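PDB 4HNZ: ATP-dependent protease subunit HslV from Trypanosoma brucei brucei, which forms the proteolytic core of a mitochondrial proteasome-like complex, hydrolysing proteins unfolded by HslU and, by controlling levels of the helicase PIF2, acting in mitochondrial DNA replication. Local coordinates for residues A[2-14]-A[94-106]. Numbering follows the deposited sequence.
Sequences TILSVRKGDTVVL and SLIVCSAEETLEI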
# COMPACT_ATOMS: atom_id res chain seq x y z
N THR A 2 -19.48 -23.90 -5.74
CA THR A 2 -19.04 -24.98 -6.60
C THR A 2 -20.16 -25.27 -7.58
O THR A 2 -21.26 -25.61 -7.18
CB THR A 2 -18.74 -26.24 -5.80
OG1 THR A 2 -17.80 -25.93 -4.75
CG2 THR A 2 -18.16 -27.28 -6.68
N ILE A 3 -19.89 -25.03 -8.88
CA ILE A 3 -20.72 -25.45 -9.93
C ILE A 3 -19.90 -26.43 -10.75
O ILE A 3 -18.77 -26.12 -11.15
CB ILE A 3 -21.12 -24.30 -10.88
CG1 ILE A 3 -21.56 -23.06 -10.15
CG2 ILE A 3 -22.23 -24.74 -11.83
CD1 ILE A 3 -22.80 -23.23 -9.35
N LEU A 4 -20.48 -27.59 -11.05
CA LEU A 4 -19.78 -28.66 -11.74
C LEU A 4 -20.67 -29.25 -12.78
O LEU A 4 -21.86 -29.54 -12.55
CB LEU A 4 -19.40 -29.72 -10.74
CG LEU A 4 -18.86 -30.99 -11.35
CD1 LEU A 4 -17.52 -30.74 -11.98
CD2 LEU A 4 -18.73 -32.10 -10.32
N SER A 5 -20.11 -29.45 -13.96
CA SER A 5 -20.81 -30.15 -15.05
C SER A 5 -19.97 -31.34 -15.49
O SER A 5 -18.77 -31.22 -15.71
CB SER A 5 -20.99 -29.21 -16.25
OG SER A 5 -21.60 -29.88 -17.34
N VAL A 6 -20.60 -32.50 -15.64
CA VAL A 6 -19.96 -33.69 -16.17
C VAL A 6 -20.80 -34.30 -17.31
O VAL A 6 -21.98 -34.52 -17.14
CB VAL A 6 -19.87 -34.77 -15.09
CG1 VAL A 6 -19.17 -35.99 -15.61
CG2 VAL A 6 -19.16 -34.22 -13.84
N ARG A 7 -20.18 -34.50 -18.45
CA ARG A 7 -20.78 -35.15 -19.56
C ARG A 7 -20.10 -36.51 -19.68
O ARG A 7 -18.89 -36.57 -19.84
CB ARG A 7 -20.58 -34.33 -20.86
CG ARG A 7 -21.12 -34.99 -22.12
CD ARG A 7 -21.00 -34.08 -23.37
NE ARG A 7 -22.01 -33.02 -23.36
CZ ARG A 7 -21.81 -31.76 -22.95
NH1 ARG A 7 -20.60 -31.36 -22.55
NH2 ARG A 7 -22.83 -30.88 -22.92
N LYS A 8 -20.88 -37.57 -19.63
CA LYS A 8 -20.39 -38.89 -19.95
C LYS A 8 -21.47 -39.71 -20.68
O LYS A 8 -22.59 -39.85 -20.19
CB LYS A 8 -19.95 -39.65 -18.69
CG LYS A 8 -19.38 -41.04 -18.96
CD LYS A 8 -18.98 -41.72 -17.66
CE LYS A 8 -18.21 -43.02 -17.85
NZ LYS A 8 -17.46 -43.41 -16.60
N GLY A 9 -21.09 -40.29 -21.83
CA GLY A 9 -22.04 -40.95 -22.71
C GLY A 9 -23.05 -39.91 -23.18
O GLY A 9 -22.69 -38.77 -23.54
N ASP A 10 -24.32 -40.28 -23.14
CA ASP A 10 -25.38 -39.39 -23.63
C ASP A 10 -26.04 -38.55 -22.53
O ASP A 10 -27.12 -37.99 -22.76
CB ASP A 10 -26.43 -40.18 -24.41
CG ASP A 10 -25.87 -40.75 -25.70
OD1 ASP A 10 -25.11 -40.01 -26.38
OD2 ASP A 10 -26.16 -41.92 -26.00
N THR A 11 -25.36 -38.42 -21.38
CA THR A 11 -25.90 -37.67 -20.27
C THR A 11 -24.94 -36.57 -19.92
O THR A 11 -23.74 -36.75 -19.90
CB THR A 11 -26.12 -38.57 -19.05
OG1 THR A 11 -27.00 -39.64 -19.40
CG2 THR A 11 -26.75 -37.79 -17.93
N VAL A 12 -25.49 -35.39 -19.66
CA VAL A 12 -24.72 -34.33 -19.03
C VAL A 12 -25.47 -33.88 -17.76
O VAL A 12 -26.70 -33.73 -17.77
CB VAL A 12 -24.43 -33.14 -19.99
CG1 VAL A 12 -25.71 -32.44 -20.45
CG2 VAL A 12 -23.51 -32.15 -19.36
N VAL A 13 -24.74 -33.68 -16.69
CA VAL A 13 -25.36 -33.19 -15.48
C VAL A 13 -24.68 -31.89 -15.09
O VAL A 13 -23.54 -31.62 -15.47
CB VAL A 13 -25.29 -34.21 -14.32
CG1 VAL A 13 -25.92 -35.55 -14.72
CG2 VAL A 13 -23.86 -34.43 -13.88
N LEU A 14 -25.43 -31.07 -14.36
CA LEU A 14 -24.99 -29.79 -13.86
C LEU A 14 -25.44 -29.71 -12.44
O LEU A 14 -26.60 -29.90 -12.13
CB LEU A 14 -25.59 -28.65 -14.69
CG LEU A 14 -25.15 -27.25 -14.29
CD1 LEU A 14 -23.69 -27.03 -14.61
CD2 LEU A 14 -25.97 -26.15 -15.00
N SER A 94 -19.32 -15.87 -12.76
CA SER A 94 -18.88 -16.84 -13.73
C SER A 94 -20.07 -17.71 -14.03
O SER A 94 -20.92 -17.89 -13.17
CB SER A 94 -17.79 -17.69 -13.15
OG SER A 94 -16.65 -16.90 -13.05
N LEU A 95 -20.12 -18.27 -15.23
CA LEU A 95 -21.30 -19.04 -15.73
C LEU A 95 -20.85 -20.29 -16.35
O LEU A 95 -19.79 -20.31 -16.96
CB LEU A 95 -22.04 -18.30 -16.82
CG LEU A 95 -22.51 -16.90 -16.46
CD1 LEU A 95 -23.15 -16.28 -17.68
CD2 LEU A 95 -23.48 -16.86 -15.26
N ILE A 96 -21.60 -21.34 -16.13
CA ILE A 96 -21.50 -22.53 -16.97
C ILE A 96 -22.83 -22.69 -17.66
O ILE A 96 -23.88 -22.68 -17.01
CB ILE A 96 -21.21 -23.79 -16.17
CG1 ILE A 96 -19.81 -23.73 -15.59
CG2 ILE A 96 -21.28 -25.00 -17.07
CD1 ILE A 96 -19.43 -24.93 -14.75
N VAL A 97 -22.77 -22.87 -18.98
CA VAL A 97 -23.97 -23.08 -19.80
C VAL A 97 -23.88 -24.48 -20.37
O VAL A 97 -22.93 -24.77 -21.08
CB VAL A 97 -24.02 -22.16 -21.04
CG1 VAL A 97 -25.47 -21.98 -21.51
CG2 VAL A 97 -23.42 -20.83 -20.76
N CYS A 98 -24.96 -25.25 -20.22
CA CYS A 98 -25.09 -26.57 -20.81
C CYS A 98 -26.26 -26.78 -21.71
O CYS A 98 -27.38 -26.38 -21.42
CB CYS A 98 -25.33 -27.60 -19.72
SG CYS A 98 -23.90 -27.87 -18.75
N SER A 99 -25.97 -27.44 -22.82
CA SER A 99 -26.97 -28.12 -23.59
C SER A 99 -26.55 -29.59 -23.61
O SER A 99 -25.51 -29.97 -23.07
CB SER A 99 -27.05 -27.57 -25.00
OG SER A 99 -25.88 -27.88 -25.69
N ALA A 100 -27.37 -30.40 -24.28
CA ALA A 100 -27.05 -31.81 -24.45
C ALA A 100 -25.76 -31.93 -25.25
O ALA A 100 -24.89 -32.72 -24.90
CB ALA A 100 -28.18 -32.55 -25.12
N GLU A 101 -25.60 -31.08 -26.26
CA GLU A 101 -24.41 -31.11 -27.12
C GLU A 101 -23.17 -30.43 -26.50
O GLU A 101 -22.09 -30.99 -26.58
CB GLU A 101 -24.70 -30.44 -28.48
CG GLU A 101 -25.46 -31.32 -29.47
CD GLU A 101 -26.77 -31.83 -28.91
OE1 GLU A 101 -27.50 -31.00 -28.30
OE2 GLU A 101 -27.03 -33.06 -29.01
N GLU A 102 -23.35 -29.24 -25.93
CA GLU A 102 -22.24 -28.34 -25.64
C GLU A 102 -22.27 -27.88 -24.19
O GLU A 102 -23.32 -27.64 -23.61
CB GLU A 102 -22.30 -27.08 -26.55
CG GLU A 102 -22.28 -27.30 -28.07
CD GLU A 102 -22.81 -26.10 -28.89
OE1 GLU A 102 -24.04 -25.98 -29.14
OE2 GLU A 102 -21.98 -25.26 -29.34
N THR A 103 -21.08 -27.71 -23.63
CA THR A 103 -20.90 -27.01 -22.38
C THR A 103 -19.84 -25.92 -22.52
O THR A 103 -18.72 -26.17 -23.00
CB THR A 103 -20.41 -27.99 -21.26
OG1 THR A 103 -21.29 -29.12 -21.17
CG2 THR A 103 -20.40 -27.31 -19.95
N LEU A 104 -20.15 -24.74 -22.01
CA LEU A 104 -19.22 -23.63 -21.97
C LEU A 104 -19.16 -22.99 -20.61
O LEU A 104 -20.16 -22.76 -19.97
CB LEU A 104 -19.62 -22.52 -22.94
CG LEU A 104 -19.59 -23.03 -24.34
CD1 LEU A 104 -21.00 -23.08 -24.86
CD2 LEU A 104 -18.71 -22.15 -25.22
N GLU A 105 -17.97 -22.56 -20.29
CA GLU A 105 -17.74 -21.77 -19.15
C GLU A 105 -17.33 -20.37 -19.63
O GLU A 105 -16.48 -20.20 -20.51
CB GLU A 105 -16.64 -22.44 -18.31
CG GLU A 105 -15.89 -21.53 -17.37
CD GLU A 105 -14.68 -22.22 -16.70
OE1 GLU A 105 -14.52 -23.47 -16.87
OE2 GLU A 105 -13.90 -21.48 -15.99
N ILE A 106 -17.92 -19.37 -18.99
CA ILE A 106 -17.63 -17.98 -19.28
C ILE A 106 -17.33 -17.23 -17.99
O ILE A 106 -18.10 -17.29 -17.07
CB ILE A 106 -18.83 -17.31 -19.93
CG1 ILE A 106 -19.33 -18.16 -21.05
CG2 ILE A 106 -18.42 -15.95 -20.46
CD1 ILE A 106 -20.77 -17.86 -21.43
O HOH W 1 -19.81 -30.97 -19.21
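Arg7 leaves its strand with CG trans to the main-chain nitrogen (chi1 176°) and then bends at chi3 (-75°), which carries its guanidinium across to Thr103, where chi1 of -53° sets OG1 anti to the carbonyl carbon, within reach of the arginine. The pair illustrates how the two face-to-face antiparallel sheets of the Ntn-hydrolase (proteasome) fold are joined: hairpin 3-14, with its type II' turn from Lys8 to Thr11, packs against hairpin 94-106. No bond joins backbone to backbone across the gap; side chains bridge it, Arg7 reaching main-chain carbonyls as well as a hydroxyl. Strands 3-8 and 94-98 run roughly parallel, 8.4 Å apart at their closest.

The arginine's polar contacts gather near the turn ends of the two hairpins. Arg7 grips a single oxygen of Thr103 end-on with two nitrogens, NH1 to OG1 at 2.7 Å and NH2 to OG1 at 2.9 Å, while its NE reaches the carbonyl oxygen of Ala100 and its NH2 bonds weakly to Ser99 O. Val12 CG2 lies over one guanidinium face and Glu101 O over the opposite one, both toward the rim. The connection receiving the arginine also holds an ST motif, Glu102 N donating to Ser99 OG, and Glu102 OE2 is hydrogen-bonded to Thr72 OG1 of helix 71-84.

Farther along, the interface becomes apolar. Ile96 CG2 meets Leu14 CD1 at 4.0 Å, and its CD1 meets Ile3 CG2 at 4.1 Å; Ile3 in turn lies close to Thr1, the probable catalytic nucleophile, which places this apolar part near the presumed active site. Between the two zones Cys98 SG approaches Ser5 OG to 3.4 Å. One water bridges the sheets there, 2.8 Å from Ser5 OG and 3.1 Å from Thr103 OG1.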